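Local coordinates for congerin-1 (Conger myriaster, PDB 1C1L), which binds beta-galactosides such as lactose as a homodimeric galectin, although its physiological role is not yet known, at residues L18-F23 and A129-V134; P28-V33 and F50-D55; L44-R49 and F99-L104. One frame throughout, in Å; residues are numbered along the deposited sequence. Where two conformers were deposited one is given.

Contact 1. Residues L18-F23 and A129-V134; sequences LTVGGF and ARLTLV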
loop_
_atom_site.group_PDB
_atom_site.type_symbol
_atom_site.label_atom_id
_atom_site.label_comp_id
_atom_site.label_asym_id
_atom_site.label_seq_id
_atom_site.Cartn_x
_atom_site.Cartn_y
_atom_site.Cartn_z
ATOM N N LEU A 18 -8.747 -1.158 -6.200
ATOM C CA LEU A 18 -7.997 -1.008 -4.972
ATOM C C LEU A 18 -8.593 -1.930 -3.911
ATOM O O LEU A 18 -9.784 -1.823 -3.604
ATOM C CB LEU A 18 -8.068 0.437 -4.495
ATOM C CG LEU A 18 -7.419 0.776 -3.164
ATOM C CD1 LEU A 18 -5.914 0.691 -3.322
ATOM C CD2 LEU A 18 -7.808 2.173 -2.723
ATOM N N THR A 19 -7.860 -2.886 -3.367
ATOM C CA THR A 19 -8.364 -3.732 -2.298
ATOM C C THR A 19 -7.683 -3.308 -1.013
ATOM O O THR A 19 -6.465 -3.118 -1.004
ATOM C CB THR A 19 -8.057 -5.211 -2.583
ATOM O OG1 THR A 19 -8.784 -5.523 -3.763
ATOM C CG2 THR A 19 -8.465 -6.176 -1.473
ATOM N N VAL A 20 -8.453 -3.117 0.053
ATOM C CA VAL A 20 -7.893 -2.865 1.358
ATOM C C VAL A 20 -8.228 -4.100 2.189
ATOM O O VAL A 20 -9.319 -4.685 2.062
ATOM C CB VAL A 20 -8.507 -1.581 1.992
ATOM C CG1 VAL A 20 -8.004 -0.375 1.213
ATOM C CG2 VAL A 20 -10.029 -1.598 1.956
ATOM N N GLY A 21 -7.285 -4.555 2.996
ATOM C CA GLY A 21 -7.488 -5.697 3.863
ATOM C C GLY A 21 -6.973 -5.358 5.245
ATOM O O GLY A 21 -6.106 -4.484 5.410
ATOM N N GLY A 22 -7.484 -6.033 6.252
ATOM C CA GLY A 22 -7.032 -5.794 7.597
ATOM C C GLY A 22 -7.856 -6.582 8.589
ATOM O O GLY A 22 -8.574 -7.505 8.210
ATOM N N PHE A 23 -7.769 -6.203 9.850
ATOM C CA PHE A 23 -8.475 -6.905 10.912
ATOM C C PHE A 23 -9.323 -5.927 11.688
ATOM O O PHE A 23 -8.848 -4.853 12.031
ATOM C CB PHE A 23 -7.486 -7.562 11.880
ATOM C CG PHE A 23 -6.785 -8.742 11.237
ATOM C CD1 PHE A 23 -7.357 -10.009 11.303
ATOM C CD2 PHE A 23 -5.588 -8.539 10.548
ATOM C CE1 PHE A 23 -6.723 -11.080 10.674
ATOM C CE2 PHE A 23 -4.966 -9.614 9.919
ATOM C CZ PHE A 23 -5.531 -10.883 9.978
ATOM N N ALA A 129 -10.209 -0.725 13.675
ATOM C CA ALA A 129 -9.669 -1.758 12.821
ATOM C C ALA A 129 -8.219 -1.428 12.508
ATOM O O ALA A 129 -7.780 -0.300 12.722
ATOM C CB ALA A 129 -10.446 -1.836 11.509
ATOM N N ARG A 130 -7.495 -2.406 11.977
ATOM C CA ARG A 130 -6.094 -2.283 11.608
ATOM C C ARG A 130 -5.958 -2.559 10.104
ATOM O O ARG A 130 -6.421 -3.602 9.632
ATOM C CB ARG A 130 -5.288 -3.299 12.423
ATOM C CG ARG A 130 -3.777 -3.250 12.230
ATOM C CD ARG A 130 -3.107 -4.298 13.093
ATOM N NE ARG A 130 -1.661 -4.211 12.966
ATOM C CZ ARG A 130 -0.910 -5.220 12.520
ATOM N NH1 ARG A 130 -1.434 -6.392 12.148
ATOM N NH2 ARG A 130 0.408 -5.046 12.462
ATOM N N LEU A 131 -5.387 -1.628 9.339
ATOM C CA LEU A 131 -5.114 -1.815 7.915
ATOM C C LEU A 131 -3.823 -2.631 7.790
ATOM O O LEU A 131 -2.824 -2.231 8.370
ATOM C CB LEU A 131 -4.921 -0.464 7.202
ATOM C CG LEU A 131 -4.647 -0.518 5.696
ATOM C CD1 LEU A 131 -5.851 -1.085 4.962
ATOM C CD2 LEU A 131 -4.347 0.884 5.193
ATOM N N THR A 132 -3.801 -3.757 7.099
ATOM C CA THR A 132 -2.564 -4.505 6.946
ATOM C C THR A 132 -2.169 -4.621 5.485
ATOM O O THR A 132 -0.987 -4.805 5.195
ATOM C CB THR A 132 -2.676 -5.951 7.515
ATOM O OG1 THR A 132 -3.751 -6.619 6.843
ATOM C CG2 THR A 132 -2.912 -5.950 9.015
ATOM N N LEU A 133 -3.103 -4.504 4.539
ATOM C CA LEU A 133 -2.848 -4.758 3.131
ATOM C C LEU A 133 -3.483 -3.748 2.207
ATOM O O LEU A 133 -4.636 -3.368 2.440
ATOM C CB LEU A 133 -3.379 -6.152 2.794
ATOM C CG LEU A 133 -3.603 -6.705 1.374
ATOM C CD1 LEU A 133 -3.492 -8.188 1.549
ATOM C CD2 LEU A 133 -4.975 -6.421 0.739
ATOM N N VAL A 134 -2.761 -3.347 1.163
ATOM C CA VAL A 134 -3.296 -2.542 0.087
ATOM C C VAL A 134 -2.810 -3.201 -1.187
ATOM O O VAL A 134 -1.615 -3.475 -1.384
ATOM C CB VAL A 134 -2.789 -1.081 0.109
ATOM C CG1 VAL A 134 -3.319 -0.327 -1.107
ATOM C CG2 VAL A 134 -3.285 -0.374 1.343
#

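Contact 2. Residues P28-V33 and F50-D55; sequences PQRFSV and FNYGAD. With GAL (beta-D-galactopyranose), chain B.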
loop_
_atom_site.group_PDB
_atom_site.type_symbol
_atom_site.label_atom_id
_atom_site.label_comp_id
_atom_site.label_asym_id
_atom_site.label_seq_id
_atom_site.Cartn_x
_atom_site.Cartn_y
_atom_site.Cartn_z
ATOM N N PRO A 28 -15.641 -3.658 18.660
ATOM C CA PRO A 28 -15.619 -2.438 17.882
ATOM C C PRO A 28 -16.861 -1.574 18.018
ATOM O O PRO A 28 -17.975 -2.037 18.247
ATOM C CB PRO A 28 -15.405 -2.913 16.477
ATOM C CG PRO A 28 -16.269 -4.149 16.458
ATOM C CD PRO A 28 -16.109 -4.762 17.836
ATOM N N GLN A 29 -16.678 -0.282 17.864
ATOM C CA GLN A 29 -17.798 0.628 17.673
ATOM C C GLN A 29 -18.022 0.722 16.176
ATOM O O GLN A 29 -19.101 0.392 15.685
ATOM C CB GLN A 29 -17.462 1.980 18.240
ATOM C CG GLN A 29 -17.665 2.051 19.730
ATOM C CD GLN A 29 -17.517 3.471 20.240
ATOM O OE1 GLN A 29 -16.461 4.091 20.149
ATOM N NE2 GLN A 29 -18.567 4.065 20.765
ATOM N N ARG A 30 -16.987 1.139 15.427
ATOM C CA ARG A 30 -17.101 1.326 13.993
ATOM C C ARG A 30 -15.730 1.527 13.386
ATOM O O ARG A 30 -14.789 1.819 14.126
ATOM C CB ARG A 30 -17.935 2.570 13.662
ATOM C CG ARG A 30 -17.352 3.880 14.221
ATOM C CD ARG A 30 -18.359 4.964 13.917
ATOM N NE ARG A 30 -17.947 6.256 14.439
ATOM C CZ ARG A 30 -17.942 7.374 13.712
ATOM N NH1 ARG A 30 -18.310 7.400 12.433
ATOM N NH2 ARG A 30 -17.548 8.503 14.286
ATOM N N PHE A 31 -15.606 1.343 12.076
ATOM C CA PHE A 31 -14.376 1.724 11.399
ATOM C C PHE A 31 -14.723 2.152 9.973
ATOM O O PHE A 31 -15.724 1.706 9.394
ATOM C CB PHE A 31 -13.352 0.560 11.353
ATOM C CG PHE A 31 -13.588 -0.486 10.279
ATOM C CD1 PHE A 31 -14.534 -1.489 10.488
ATOM C CD2 PHE A 31 -12.894 -0.401 9.065
ATOM C CE1 PHE A 31 -14.787 -2.409 9.473
ATOM C CE2 PHE A 31 -13.157 -1.327 8.063
ATOM C CZ PHE A 31 -14.103 -2.328 8.261
ATOM N N SER A 32 -13.919 3.039 9.395
ATOM C CA SER A 32 -14.145 3.478 8.039
ATOM C C SER A 32 -12.938 3.370 7.127
ATOM O O SER A 32 -11.785 3.411 7.553
ATOM C CB SER A 32 -14.615 4.918 8.038
ATOM O OG SER A 32 -13.735 5.756 8.784
ATOM N N VAL A 33 -13.285 3.219 5.861
ATOM C CA VAL A 33 -12.320 3.269 4.772
ATOM C C VAL A 33 -12.607 4.620 4.141
ATOM O O VAL A 33 -13.757 4.955 3.824
ATOM C CB VAL A 33 -12.566 2.170 3.722
ATOM C CG1 VAL A 33 -11.586 2.325 2.576
ATOM C CG2 VAL A 33 -12.403 0.799 4.370
ATOM N N PHE A 50 -20.808 -1.079 13.967
ATOM C CA PHE A 50 -21.193 -2.280 14.682
ATOM C C PHE A 50 -22.138 -1.923 15.820
ATOM O O PHE A 50 -23.327 -2.232 15.769
ATOM C CB PHE A 50 -19.949 -2.988 15.238
ATOM C CG PHE A 50 -19.068 -3.527 14.130
ATOM C CD1 PHE A 50 -18.218 -2.666 13.431
ATOM C CD2 PHE A 50 -19.130 -4.882 13.807
ATOM C CE1 PHE A 50 -17.430 -3.168 12.401
ATOM C CE2 PHE A 50 -18.336 -5.375 12.772
ATOM C CZ PHE A 50 -17.490 -4.519 12.073
ATOM N N ASN A 51 -21.638 -1.185 16.794
ATOM C CA ASN A 51 -22.384 -0.880 18.005
ATOM C C ASN A 51 -22.095 0.581 18.233
ATOM O O ASN A 51 -21.090 1.001 18.824
ATOM C CB ASN A 51 -21.859 -1.765 19.139
ATOM C CG ASN A 51 -22.347 -1.357 20.523
ATOM O OD1 ASN A 51 -23.363 -0.678 20.661
ATOM N ND2 ASN A 51 -21.662 -1.718 21.604
ATOM N N TYR A 52 -22.948 1.381 17.631
ATOM C CA TYR A 52 -22.741 2.803 17.655
ATOM C C TYR A 52 -24.078 3.458 17.935
ATOM O O TYR A 52 -24.733 4.024 17.059
ATOM C CB TYR A 52 -22.147 3.200 16.303
ATOM C CG TYR A 52 -21.759 4.662 16.228
ATOM C CD1 TYR A 52 -20.713 5.121 17.025
ATOM C CD2 TYR A 52 -22.422 5.531 15.367
ATOM C CE1 TYR A 52 -20.319 6.450 16.960
ATOM C CE2 TYR A 52 -22.041 6.867 15.293
ATOM C CZ TYR A 52 -20.982 7.309 16.093
ATOM O OH TYR A 52 -20.550 8.610 16.004
ATOM N N GLY A 53 -24.468 3.407 19.200
ATOM C CA GLY A 53 -25.744 3.954 19.641
ATOM C C GLY A 53 -26.912 3.363 18.871
ATOM O O GLY A 53 -27.093 2.145 18.831
ATOM N N ALA A 54 -27.678 4.217 18.191
ATOM C CA ALA A 54 -28.828 3.784 17.414
ATOM C C ALA A 54 -28.428 2.938 16.228
ATOM O O ALA A 54 -29.201 2.092 15.779
ATOM C CB ALA A 54 -29.592 4.984 16.888
ATOM N N ASP A 55 -27.228 3.196 15.707
ATOM C CA ASP A 55 -26.734 2.438 14.582
ATOM C C ASP A 55 -26.081 1.160 15.050
ATOM O O ASP A 55 -25.057 1.155 15.745
ATOM C CB ASP A 55 -25.730 3.274 13.811
ATOM C CG ASP A 55 -26.409 4.402 13.070
ATOM O OD1 ASP A 55 -27.554 4.248 12.638
ATOM O OD2 ASP A 55 -25.793 5.443 12.930
HETATM C C1 GAL B . -21.263 11.273 11.411
HETATM C C2 GAL B . -20.013 10.773 12.135
HETATM C C3 GAL B . -18.785 10.884 11.229
HETATM C C4 GAL B . -19.050 10.215 9.868
HETATM C C5 GAL B . -20.353 10.735 9.275
HETATM C C6 GAL B . -20.713 10.035 7.982
HETATM O O2 GAL B . -19.814 11.556 13.306
HETATM O O3 GAL B . -17.684 10.266 11.875
HETATM O O4 GAL B . -19.119 8.810 10.058
HETATM O O5 GAL B . -21.450 10.548 10.202
HETATM O O6 GAL B . -21.889 10.578 7.435
HETATM O O HOH W 1 -19.081 -2.922 20.827
HETATM O O HOH W 2 -21.142 2.814 20.905
#

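Contact 3. Residues L44-R49 and F99-L104; sequences LHLDHR and FYIDIL. With GAL (beta-D-galactopyranose), chain B; BGC (beta-D-glucopyranose), chain C.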
loop_
_atom_site.group_PDB
_atom_site.type_symbol
_atom_site.label_atom_id
_atom_site.label_comp_id
_atom_site.label_asym_id
_atom_site.label_seq_id
_atom_site.Cartn_x
_atom_site.Cartn_y
_atom_site.Cartn_z
ATOM N N LEU A 44 -15.103 9.249 -0.690
ATOM C CA LEU A 44 -15.883 8.170 -0.114
ATOM C C LEU A 44 -15.394 7.908 1.293
ATOM O O LEU A 44 -14.188 7.785 1.539
ATOM C CB LEU A 44 -15.752 6.882 -0.960
ATOM C CG LEU A 44 -16.438 5.621 -0.403
ATOM C CD1 LEU A 44 -17.942 5.785 -0.395
ATOM C CD2 LEU A 44 -16.019 4.423 -1.236
ATOM N N HIS A 45 -16.364 7.910 2.206
ATOM C CA HIS A 45 -16.172 7.545 3.596
ATOM C C HIS A 45 -17.099 6.355 3.720
ATOM O O HIS A 45 -18.314 6.520 3.565
ATOM C CB HIS A 45 -16.631 8.676 4.519
ATOM C CG HIS A 45 -16.754 8.312 5.997
ATOM N ND1 HIS A 45 -15.811 8.142 6.905
ATOM C CD2 HIS A 45 -17.960 8.200 6.653
ATOM C CE1 HIS A 45 -16.370 7.926 8.068
ATOM N NE2 HIS A 45 -17.661 7.958 7.903
ATOM N N LEU A 46 -16.589 5.155 3.985
ATOM C CA LEU A 46 -17.392 3.950 4.065
ATOM C C LEU A 46 -17.283 3.479 5.496
ATOM O O LEU A 46 -16.249 2.941 5.904
ATOM C CB LEU A 46 -16.825 2.905 3.096
ATOM C CG LEU A 46 -17.406 1.487 3.186
ATOM C CD1 LEU A 46 -18.850 1.477 2.728
ATOM C CD2 LEU A 46 -16.570 0.557 2.351
ATOM N N ASP A 47 -18.331 3.711 6.280
ATOM C CA ASP A 47 -18.319 3.434 7.700
ATOM C C ASP A 47 -19.135 2.196 8.077
ATOM O O ASP A 47 -20.329 2.108 7.765
ATOM C CB ASP A 47 -18.854 4.685 8.413
ATOM C CG ASP A 47 -18.440 4.839 9.864
ATOM O OD1 ASP A 47 -17.418 4.319 10.295
ATOM O OD2 ASP A 47 -19.158 5.511 10.581
ATOM N N HIS A 48 -18.489 1.176 8.646
ATOM C CA HIS A 48 -19.183 0.001 9.153
ATOM C C HIS A 48 -19.379 0.223 10.632
ATOM O O HIS A 48 -18.417 0.259 11.400
ATOM C CB HIS A 48 -18.376 -1.297 8.954
ATOM C CG HIS A 48 -18.515 -1.874 7.548
ATOM N ND1 HIS A 48 -17.884 -1.462 6.470
ATOM C CD2 HIS A 48 -19.334 -2.907 7.144
ATOM C CE1 HIS A 48 -18.260 -2.156 5.438
ATOM N NE2 HIS A 48 -19.140 -3.031 5.845
ATOM N N ARG A 49 -20.627 0.438 11.021
ATOM C CA ARG A 49 -20.972 0.708 12.403
ATOM C C ARG A 49 -21.565 -0.537 13.029
ATOM O O ARG A 49 -22.648 -1.008 12.653
ATOM C CB ARG A 49 -21.980 1.859 12.470
ATOM C CG ARG A 49 -21.462 3.134 11.839
ATOM C CD ARG A 49 -22.501 4.226 11.901
ATOM N NE ARG A 49 -21.868 5.449 11.462
ATOM C CZ ARG A 49 -22.423 6.652 11.429
ATOM N NH1 ARG A 49 -23.681 6.831 11.802
ATOM N NH2 ARG A 49 -21.705 7.681 10.997
ATOM N N PHE A 99 -18.843 5.046 -7.577
ATOM C CA PHE A 99 -17.933 4.169 -6.873
ATOM C C PHE A 99 -18.683 2.856 -6.800
ATOM O O PHE A 99 -19.913 2.804 -6.629
ATOM C CB PHE A 99 -17.653 4.586 -5.438
ATOM C CG PHE A 99 -16.678 5.736 -5.384
ATOM C CD1 PHE A 99 -17.133 7.051 -5.481
ATOM C CD2 PHE A 99 -15.305 5.464 -5.279
ATOM C CE1 PHE A 99 -16.216 8.100 -5.479
ATOM C CE2 PHE A 99 -14.399 6.519 -5.278
ATOM C CZ PHE A 99 -14.852 7.830 -5.381
ATOM N N TYR A 100 -17.902 1.798 -6.915
ATOM C CA TYR A 100 -18.364 0.431 -6.853
ATOM C C TYR A 100 -17.601 -0.195 -5.696
ATOM O O TYR A 100 -16.359 -0.264 -5.707
ATOM C CB TYR A 100 -18.041 -0.265 -8.168
ATOM C CG TYR A 100 -18.628 0.482 -9.353
ATOM C CD1 TYR A 100 -19.981 0.335 -9.638
ATOM C CD2 TYR A 100 -17.834 1.312 -10.147
ATOM C CE1 TYR A 100 -20.548 1.008 -10.711
ATOM C CE2 TYR A 100 -18.398 1.992 -11.228
ATOM C CZ TYR A 100 -19.758 1.827 -11.498
ATOM O OH TYR A 100 -20.360 2.476 -12.551
ATOM N N ILE A 101 -18.330 -0.662 -4.690
ATOM C CA ILE A 101 -17.767 -1.196 -3.460
ATOM C C ILE A 101 -18.079 -2.675 -3.400
ATOM O O ILE A 101 -19.242 -3.098 -3.361
ATOM C CB ILE A 101 -18.372 -0.448 -2.257
ATOM C CG1 ILE A 101 -18.075 1.049 -2.366
ATOM C CG2 ILE A 101 -17.794 -1.003 -0.949
ATOM C CD1 ILE A 101 -19.177 1.972 -1.807
ATOM N N ASP A 102 -17.062 -3.500 -3.434
ATOM C CA ASP A 102 -17.254 -4.925 -3.372
ATOM C C ASP A 102 -16.677 -5.415 -2.056
ATOM O O ASP A 102 -15.457 -5.483 -1.878
ATOM C CB ASP A 102 -16.548 -5.537 -4.592
ATOM C CG ASP A 102 -16.591 -7.047 -4.750
ATOM O OD1 ASP A 102 -16.635 -7.790 -3.772
ATOM O OD2 ASP A 102 -16.563 -7.503 -5.886
ATOM N N ILE A 103 -17.551 -5.805 -1.127
ATOM C CA ILE A 103 -17.092 -6.340 0.137
ATOM C C ILE A 103 -16.947 -7.850 -0.019
ATOM O O ILE A 103 -17.829 -8.546 -0.534
ATOM C CB ILE A 103 -18.113 -5.970 1.233
ATOM C CG1 ILE A 103 -18.183 -4.454 1.334
ATOM C CG2 ILE A 103 -17.706 -6.574 2.576
ATOM C CD1 ILE A 103 -19.387 -3.962 2.144
ATOM N N LEU A 104 -15.781 -8.377 0.334
ATOM C CA LEU A 104 -15.529 -9.799 0.197
ATOM C C LEU A 104 -16.483 -10.564 1.091
ATOM O O LEU A 104 -16.573 -10.284 2.287
ATOM C CB LEU A 104 -14.113 -10.119 0.587
ATOM C CG LEU A 104 -13.700 -11.571 0.482
ATOM C CD1 LEU A 104 -13.661 -11.998 -0.975
ATOM C CD2 LEU A 104 -12.364 -11.724 1.178
HETATM C C1 GAL B . -21.263 11.273 11.411
HETATM C C2 GAL B . -20.013 10.773 12.135
HETATM C C3 GAL B . -18.785 10.884 11.229
HETATM C C4 GAL B . -19.050 10.215 9.868
HETATM C C5 GAL B . -20.353 10.735 9.275
HETATM C C6 GAL B . -20.713 10.035 7.982
HETATM O O2 GAL B . -19.814 11.556 13.306
HETATM O O3 GAL B . -17.684 10.266 11.875
HETATM O O4 GAL B . -19.119 8.810 10.058
HETATM O O5 GAL B . -21.450 10.548 10.202
HETATM O O6 GAL B . -21.889 10.578 7.435
HETATM C C2 BGC C . -26.091 11.143 11.472
HETATM C C3 BGC C . -24.736 10.547 11.889
HETATM C C4 BGC C . -23.641 11.578 11.684
HETATM C C5 BGC C . -23.995 12.861 12.451
HETATM C C6 BGC C . -22.955 13.949 12.281
HETATM C C1 BGC C . -26.340 12.466 12.195
HETATM O O1 BGC C . -27.482 13.053 11.706
HETATM O O2 BGC C . -27.126 10.224 11.795
HETATM O O3 BGC C . -24.472 9.396 11.109
HETATM O O4 BGC C . -22.382 11.049 12.184
HETATM O O5 BGC C . -25.243 13.363 11.946
HETATM O O6 BGC C . -22.790 14.310 10.918
#

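Contact 1. Residues L18-F23 and A129-V134
Val20 to Phe23 pair antiparallel with Arg130 to Val134, and the register slips by one residue between Gly21 and Gly22, where Thr132 and Leu133 both face Gly21. Gly21 N donates to Leu133 O at 3.0 Å, while Gly21 O takes two backbone donors. Thr132 N reaches Gly21 O at 2.9 Å from a little off the carbonyl plane, and Leu133 N reaches the same Gly21 O at 3.1 Å from well above that plane, 46° out of it. This is a classic beta bulge, set in the pairing of strand 18-24 with strand 129-136, the last strand of its sheet within the chain. Beyond that strand the sheet runs on: Leu133 and Val134 pair antiparallel with a strand of the second subunit, so the bulge lies close to the dimer interface of the galectin. Gly22 has no side chain, and Arg130 O comes within 3.1 Å of Gly22 CA in a CA-H...O contact. Past the bulge, Phe23 and Arg130 resume regular two-way bonding.

On the face that carries Val20 and Val134, Leu18 CD1 meets Val134 CG1 at 3.6 Å, the two side chains crossing at an angle. Leu131 starts away from the neighbouring strand, but CG anti to its backbone N (chi1 -179°) brings CD1 back to within 3.4 Å of Gly21 O and against Val20 CB. On the face of Phe23, Arg130 and Leu133, Leu133 CD2 lies 3.7 Å from Gly21 N; Thr132 CG2 touches the Phe23 ring at its edge, near CD2. Arg130 NH2 forms a salt bridge with the terminal carboxylate (OXT) of Glu137 of the second subunit.

Contact 2. Residues P28-V33 and F50-D55
Pro28 to Arg30 meet Phe50 to Tyr52 in a partly buried contact at the open end of the hairpin formed by strands 30-35 and 41-52, away from its connecting turn, where aromatic packing on one side gives way to the sugar pocket on the other. The chain turns a corner at Phe50 and Asn51, and Gln29 O receives both of their amides: Phe50 N at 2.8 Å and Asn51 N at 3.2 Å, the latter in the carbonyl plane on a lone pair. A water adds a bridge from Pro28 O to Asn51 ND2.

Pro28 CG sits over one face of the Phe50 ring, 3.9 Å from its centroid in a CH-pi contact, while Phe31 CD1 meets the edge of that ring at CE1. In the galectin carbohydrate-recognition domain this end of the hairpin also borders the bound galactose. Arg30 CG stands between backbone N and carbonyl carbon (chi1 60°), and the extended chain beyond it lays CD and NE over the Tyr52 ring. Arg30 CD is 3.9 Å from the ring centroid, and the guanidinium, tilted 31° to the ring, makes an off-centre cation-pi contact. Arg30 NH1 donates to galactose O3 and O4, and Arg30 NH2 reaches galactose O3 at 3.0 Å. A salt bridge from Arg30 NH1 to Asp47 gives the charge a second partner.

Contact 3. Residues L44-R49 and F99-L104
Leu44 and Ile101 approach tip to tip, Leu44 CD2 standing 4.0 Å from Ile101 CD1. Next along, Leu46 and Ile101 slide past each other in opposite directions, with Leu46 CD2 3.8 Å from Ile101 CG2. Ile101 thereby uses both of its branches, CD1 on Leu44 and CG2 on Leu46. His48 and Ile103 again meet end on: Ile103 CD1 lies in the plane of the imidazole, at the edge formed by CE1 and NE2, 3.8 Å from His48 NE2. Leu44 CD2 also touches the Phe99 ring.

No hydrogen bond joins the segments, whose axes lie 10.5 Å apart with their directions 26° from parallel; between them the contacts are apolar apart from the imidazole. The intervening residues of 44-49 serve the opposite surface. His45 NE2 shares a hydrogen bond of 2.7 Å with galactose O4. Arg49 CG is anti to the carbonyl carbon (chi1 -58°), and the extended chain presents the edge of the guanidinium to both sugars: Arg49 NH2 donates to galactose O4 and O5, and Arg49 NH1 to glucose O3 at 2.8 Å. Arg49 NE gives Asp47 OD2 a nearly straight hydrogen bond of 2.9 Å, part of a salt bridge; OD2 lies in the guanidinium plane but is met from above its own carboxylate plane. A strand that packs one face into the core and turns the other to lactose is characteristic of the galectin beta sandwich.

The three contacts illustrate how one beta sandwich divides its chemistry. Contact 1 joins neighbouring strands within one sheet and is largely buried, held by backbone hydrogen bonds. Contact 3 is wholly buried and spans the two sheets, one of which it shares with contact 1, by side chains alone. Contact 2 is the most exposed, mixing aromatic packing, water and a sugar-binding arginine. Contacts 2 and 3 both use strand 41-52 and both touch galactose; two salt bridges join them, one of them Asp55 to Arg49. Contact 1 lies away from the sugar and touches contact 2 through packing, Ala129 on Phe31 and Val20 on Val33.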